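Local coordinates for protein cytosol aminopeptidase (Staphylococcus aureus subsp. aureus, PDB 3KZW) that probably removes N-terminal amino acids from peptides, as a hexameric metal-dependent leucyl aminopeptidase of the M17 type with manganese as its likely cofactor, at residues Leu132-Phe137 and Asp146-Cys151; Tyr292-Lys297 and Asn338-Ala343. All coordinates share one frame; numbering follows the deposited sequence.

Contact 1 of 2, residues Leu132-Phe137 and Asp146-Cys151; sequences LLMDSF and DVLMAC
Met134 reaches from the C-terminal end of strand 129-133 onto helix 144-157, where its thioether meets Leu148 and Cys151. This is strand-to-helix packing within the alpha/beta N-terminal domain: a short 3-10 segment, 134-136, follows the strand, and the chain then returns as the helix. Met134 SD lies 4.1 Å from Leu148 CD2. Met134 CE, the methyl beyond it, lies 4.3 Å from Cys151 SG, one helical turn further on. CG of Met134 is anti to the backbone N (chi1 -167°), and the chain then bends at both following torsions. The sulfur and the methyl are thereby turned to two different residues of the helix. Phe137 makes the second point of contact. Phe137 O and Phe137 CB face Val147 CG1, at 4.1 Å and 4.4 Å respectively. The ring itself leads away from the helix and stacks with Trp115 of helix 108-124. Trp115 also touches Met134, Ala150 and Cys151, so that helix covers one flank of the contact. Arg106 NH2 donates to Phe137 O, which gives this buried carbonyl a polar partner. The turn under these residues is held by one carbonyl. Leu133 O accepts from Ser136 N at 3.2 Å and from Ser136 OG at 2.7 Å, the hydroxyl approaching almost in line with the carbonyl bond at a C=O...OG angle of 162°.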
loop_
_atom_site.group_PDB
_atom_site.type_symbol
_atom_site.label_atom_id
_atom_site.label_comp_id
_atom_site.label_asym_id
_atom_site.label_seq_id
_atom_site.Cartn_x
_atom_site.Cartn_y
_atom_site.Cartn_z
ATOM N N LEU A 132 34.675 -47.168 1.993
ATOM C CA LEU A 132 33.520 -46.956 1.125
ATOM C C LEU A 132 33.426 -48.092 0.106
ATOM O O LEU A 132 34.287 -48.235 -0.764
ATOM C CB LEU A 132 33.600 -45.579 0.445
ATOM C CG LEU A 132 32.530 -45.111 -0.551
ATOM C CD1 LEU A 132 31.125 -45.418 -0.080
ATOM C CD2 LEU A 132 32.674 -43.620 -0.807
ATOM N N LEU A 133 32.381 -48.903 0.238
ATOM C CA LEU A 133 32.144 -50.026 -0.663
ATOM C C LEU A 133 31.443 -49.549 -1.936
ATOM O O LEU A 133 30.212 -49.563 -2.033
ATOM C CB LEU A 133 31.344 -51.127 0.046
ATOM C CG LEU A 133 32.107 -52.230 0.795
ATOM C CD1 LEU A 133 33.174 -51.689 1.737
ATOM C CD2 LEU A 133 31.141 -53.128 1.553
ATOM N N MET A 134 32.251 -49.129 -2.907
ATOM C CA MET A 134 31.763 -48.495 -4.131
ATOM C C MET A 134 30.870 -49.404 -4.987
ATOM O O MET A 134 29.969 -48.917 -5.676
ATOM C CB MET A 134 32.946 -47.954 -4.948
ATOM C CG MET A 134 32.572 -46.994 -6.081
ATOM S SD MET A 134 31.578 -45.567 -5.577
ATOM C CE MET A 134 32.799 -44.567 -4.726
ATOM N N ASP A 135 31.115 -50.713 -4.928
ATOM C CA ASP A 135 30.345 -51.694 -5.695
ATOM C C ASP A 135 28.861 -51.725 -5.333
ATOM O O ASP A 135 28.030 -52.133 -6.148
ATOM C CB ASP A 135 30.948 -53.094 -5.545
ATOM C CG ASP A 135 32.296 -53.236 -6.240
ATOM O OD1 ASP A 135 32.682 -52.338 -7.020
ATOM O OD2 ASP A 135 32.970 -54.259 -6.007
ATOM N N SER A 136 28.535 -51.293 -4.116
ATOM C CA SER A 136 27.152 -51.255 -3.647
ATOM C C SER A 136 26.389 -50.055 -4.207
ATOM O O SER A 136 25.163 -49.989 -4.098
ATOM C CB SER A 136 27.100 -51.251 -2.114
ATOM O OG SER A 136 27.648 -50.060 -1.575
ATOM N N PHE A 137 27.120 -49.113 -4.798
ATOM C CA PHE A 137 26.530 -47.908 -5.384
ATOM C C PHE A 137 26.330 -48.028 -6.894
ATOM O O PHE A 137 25.522 -47.302 -7.478
ATOM C CB PHE A 137 27.395 -46.686 -5.071
ATOM C CG PHE A 137 27.314 -46.236 -3.639
ATOM C CD1 PHE A 137 28.104 -46.832 -2.662
ATOM C CD2 PHE A 137 26.451 -45.214 -3.269
ATOM C CE1 PHE A 137 28.032 -46.423 -1.342
ATOM C CE2 PHE A 137 26.374 -44.795 -1.946
ATOM C CZ PHE A 137 27.168 -45.402 -0.982
ATOM N N ASP A 146 28.205 -41.613 -14.539
ATOM C CA ASP A 146 27.171 -40.800 -13.887
ATOM C C ASP A 146 27.215 -40.895 -12.362
ATOM O O ASP A 146 27.001 -39.897 -11.667
ATOM C CB ASP A 146 25.771 -41.158 -14.399
ATOM C CG ASP A 146 25.570 -40.809 -15.870
ATOM O OD1 ASP A 146 26.488 -40.223 -16.491
ATOM O OD2 ASP A 146 24.485 -41.125 -16.408
ATOM N N VAL A 147 27.494 -42.094 -11.854
ATOM C CA VAL A 147 27.583 -42.329 -10.411
ATOM C C VAL A 147 28.820 -41.646 -9.825
ATOM O O VAL A 147 28.734 -40.975 -8.795
ATOM C CB VAL A 147 27.581 -43.843 -10.071
ATOM C CG1 VAL A 147 27.745 -44.070 -8.575
ATOM C CG2 VAL A 147 26.297 -44.496 -10.556
ATOM N N LEU A 148 29.957 -41.806 -10.498
ATOM C CA LEU A 148 31.226 -41.238 -10.036
ATOM C C LEU A 148 31.304 -39.723 -10.225
ATOM O O LEU A 148 31.979 -39.037 -9.458
ATOM C CB LEU A 148 32.411 -41.926 -10.725
ATOM C CG LEU A 148 32.582 -43.442 -10.551
ATOM C CD1 LEU A 148 33.748 -43.944 -11.388
ATOM C CD2 LEU A 148 32.764 -43.838 -9.090
ATOM N N MET A 149 30.618 -39.215 -11.248
ATOM C CA MET A 149 30.507 -37.776 -11.486
ATOM C C MET A 149 29.755 -37.120 -10.331
ATOM O O MET A 149 30.235 -36.152 -9.743
ATOM C CB MET A 149 29.772 -37.508 -12.802
ATOM C CG MET A 149 29.907 -36.083 -13.339
ATOM S SD MET A 149 31.517 -35.745 -14.091
ATOM C CE MET A 149 31.538 -36.916 -15.457
ATOM N N ALA A 150 28.580 -37.666 -10.016
ATOM C CA ALA A 150 27.750 -37.187 -8.917
ATOM C C ALA A 150 28.497 -37.259 -7.589
ATOM O O ALA A 150 28.418 -36.337 -6.777
ATOM C CB ALA A 150 26.456 -37.984 -8.848
ATOM N N CYS A 151 29.226 -38.355 -7.388
ATOM C CA CYS A 151 30.066 -38.550 -6.209
ATOM C C CYS A 151 31.095 -37.429 -6.063
ATOM O O CYS A 151 31.257 -36.864 -4.978
ATOM C CB CYS A 151 30.768 -39.909 -6.279
ATOM S SG CYS A 151 31.668 -40.380 -4.785
#

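Contact 2 of 2, residues Tyr292-Lys297 and Asn338-Ala343; sequences YSIKTK and NMINEA. With PO4 (phosphate ion), chain T.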
loop_
_atom_site.group_PDB
_atom_site.type_symbol
_atom_site.label_atom_id
_atom_site.label_comp_id
_atom_site.label_asym_id
_atom_site.label_seq_id
_atom_site.Cartn_x
_atom_site.Cartn_y
_atom_site.Cartn_z
ATOM N N TYR A 292 17.642 5.687 -7.770
ATOM C CA TYR A 292 16.547 6.583 -7.393
ATOM C C TYR A 292 15.179 5.908 -7.459
ATOM O O TYR A 292 14.245 6.327 -6.775
ATOM C CB TYR A 292 16.580 7.879 -8.210
ATOM C CG TYR A 292 17.448 8.951 -7.585
ATOM C CD1 TYR A 292 16.958 9.760 -6.558
ATOM C CD2 TYR A 292 18.760 9.149 -8.008
ATOM C CE1 TYR A 292 17.750 10.744 -5.972
ATOM C CE2 TYR A 292 19.560 10.134 -7.430
ATOM C CZ TYR A 292 19.048 10.927 -6.413
ATOM O OH TYR A 292 19.835 11.900 -5.836
ATOM N N SER A 293 15.067 4.859 -8.271
ATOM C CA SER A 293 13.919 3.959 -8.213
ATOM C C SER A 293 14.176 2.934 -7.100
ATOM O O SER A 293 14.336 1.731 -7.350
ATOM C CB SER A 293 13.700 3.278 -9.562
ATOM O OG SER A 293 13.607 4.235 -10.603
ATOM N N ILE A 294 14.211 3.444 -5.871
ATOM C CA ILE A 294 14.666 2.709 -4.693
ATOM C C ILE A 294 13.799 1.486 -4.359
ATOM O O ILE A 294 12.577 1.511 -4.531
ATOM C CB ILE A 294 14.807 3.674 -3.467
ATOM C CG1 ILE A 294 15.574 3.008 -2.317
ATOM C CG2 ILE A 294 13.440 4.227 -3.025
ATOM C CD1 ILE A 294 16.128 3.972 -1.292
ATOM N N LYS A 295 14.453 0.420 -3.902
ATOM C CA LYS A 295 13.777 -0.797 -3.461
ATOM C C LYS A 295 13.155 -0.618 -2.076
ATOM O O LYS A 295 13.545 0.276 -1.320
ATOM C CB LYS A 295 14.765 -1.962 -3.424
ATOM C CG LYS A 295 15.180 -2.488 -4.779
ATOM C CD LYS A 295 16.466 -3.283 -4.661
ATOM C CE LYS A 295 16.502 -4.444 -5.645
ATOM N NZ LYS A 295 16.643 -4.015 -7.055
ATOM N N THR A 296 12.188 -1.475 -1.749
ATOM C CA THR A 296 11.594 -1.504 -0.410
ATOM C C THR A 296 12.564 -2.155 0.587
ATOM O O THR A 296 13.617 -2.666 0.192
ATOM C CB THR A 296 10.235 -2.253 -0.395
ATOM O OG1 THR A 296 10.422 -3.612 -0.812
ATOM C CG2 THR A 296 9.223 -1.568 -1.314
ATOM N N LYS A 297 12.209 -2.128 1.872
ATOM C CA LYS A 297 13.038 -2.719 2.930
ATOM C C LYS A 297 13.372 -4.184 2.635
ATOM O O LYS A 297 14.549 -4.553 2.556
ATOM C CB LYS A 297 12.358 -2.579 4.300
ATOM C CG LYS A 297 12.453 -1.182 4.929
ATOM C CD LYS A 297 11.723 -1.125 6.270
ATOM C CE LYS A 297 12.235 0.009 7.155
ATOM N NZ LYS A 297 11.849 1.379 6.688
ATOM N N ASN A 338 24.970 -0.195 -7.989
ATOM C CA ASN A 338 23.829 0.695 -8.228
ATOM C C ASN A 338 23.426 1.467 -6.973
ATOM O O ASN A 338 22.684 0.955 -6.137
ATOM C CB ASN A 338 22.638 -0.106 -8.777
ATOM C CG ASN A 338 21.567 0.776 -9.413
ATOM O OD1 ASN A 338 21.759 1.974 -9.613
ATOM N ND2 ASN A 338 20.434 0.174 -9.738
ATOM N N MET A 339 23.912 2.703 -6.859
ATOM C CA MET A 339 23.769 3.505 -5.637
ATOM C C MET A 339 23.136 4.877 -5.888
ATOM O O MET A 339 23.038 5.325 -7.031
ATOM C CB MET A 339 25.132 3.689 -4.967
ATOM C CG MET A 339 25.806 2.409 -4.484
ATOM S SD MET A 339 25.356 1.927 -2.806
ATOM C CE MET A 339 23.921 0.916 -3.117
ATOM N N ILE A 340 22.715 5.535 -4.808
ATOM C CA ILE A 340 22.136 6.878 -4.868
ATOM C C ILE A 340 23.146 7.913 -4.374
ATOM O O ILE A 340 23.729 7.752 -3.298
ATOM C CB ILE A 340 20.853 6.993 -3.995
ATOM C CG1 ILE A 340 19.794 5.981 -4.431
ATOM C CG2 ILE A 340 20.281 8.412 -4.043
ATOM C CD1 ILE A 340 18.666 5.804 -3.439
ATOM N N ASN A 341 23.348 8.965 -5.164
ATOM C CA ASN A 341 24.122 10.130 -4.728
ATOM C C ASN A 341 23.750 11.393 -5.510
ATOM O O ASN A 341 22.782 11.391 -6.272
ATOM C CB ASN A 341 25.639 9.849 -4.757
ATOM C CG ASN A 341 26.261 10.041 -6.133
ATOM O OD1 ASN A 341 25.600 9.914 -7.163
ATOM N ND2 ASN A 341 27.550 10.349 -6.149
ATOM N N GLU A 342 24.526 12.459 -5.318
ATOM C CA GLU A 342 24.269 13.764 -5.937
ATOM C C GLU A 342 24.232 13.753 -7.469
ATOM O O GLU A 342 23.666 14.663 -8.079
ATOM C CB GLU A 342 25.290 14.804 -5.450
ATOM C CG GLU A 342 26.733 14.538 -5.875
ATOM C CD GLU A 342 27.702 15.610 -5.405
ATOM O OE1 GLU A 342 28.757 15.777 -6.052
ATOM O OE2 GLU A 342 27.417 16.288 -4.394
ATOM N N ALA A 343 24.828 12.732 -8.082
ATOM C CA ALA A 343 24.967 12.694 -9.537
ATOM C C ALA A 343 24.660 11.331 -10.169
ATOM O O ALA A 343 25.046 11.078 -11.313
ATOM C CB ALA A 343 26.360 13.184 -9.945
HETATM P P PO4 T . 27.504 12.246 -2.199
HETATM O O1 PO4 T . 27.724 10.759 -2.232
HETATM O O2 PO4 T . 28.818 12.962 -2.396
HETATM O O3 PO4 T . 26.543 12.617 -3.295
HETATM O O4 PO4 T . 26.898 12.629 -0.877
#
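The backbones of loops 292-297 and 338-343 come nearest at Tyr292 and Ile340, whose CA atoms are 6.1 Å apart. Ile340 CG2 sits over one face of the Tyr292 ring, displaced toward the rim. This CH-pi contact measures 3.9 Å from Ile340 CG2 to the centroid of the Tyr292 ring. CG2 of Ile340 is anti to the backbone N, while CG1 leads Ile340 CD1 the other way, to within 3.8 Å of Ile294 CD1. At the edge of the ring, Tyr292 OH donates to Asn341 O at 3.0 Å. The donor stands 47° out of the carbonyl plane. The same hydroxyl has its stronger partner in Ile340 N of the second subunit. Asn341 OD1 accepts from Ala343 N at 3.1 Å, forming an Asx turn. Within this turn, Glu342 N donates to phosphate O3 at 2.9 Å. Glu342 N of the second and third subunits binds the same ion, probably acquired during crystallisation, so the contact lies where three subunits meet. In the catalytic domain, 292-297 runs from strand 287-288 to helix 297-300, whose Met300 packs on Ile294, and 338-343 leaves strand 328-338 on its way to strand 350-352.

From the N terminus, contact 1 comes first and closes a short local loop, with eight residues between segments 132-137 and 146-151. It joins the helical layer to the six-stranded sheet of the N-terminal domain. Contact 2 opens later, in the catalytic domain, and closes a longer loop of 40 residues that contains helix 308-322 and most of strand 328-338. The two are in series and neither nests in nor crosses the other. The centres of contact 1 and contact 2 are about 50 Å apart. They lie on opposite sides of the chain's centre. Contact 1 is internal to one subunit, whereas residues of contact 2 also meet two other subunits.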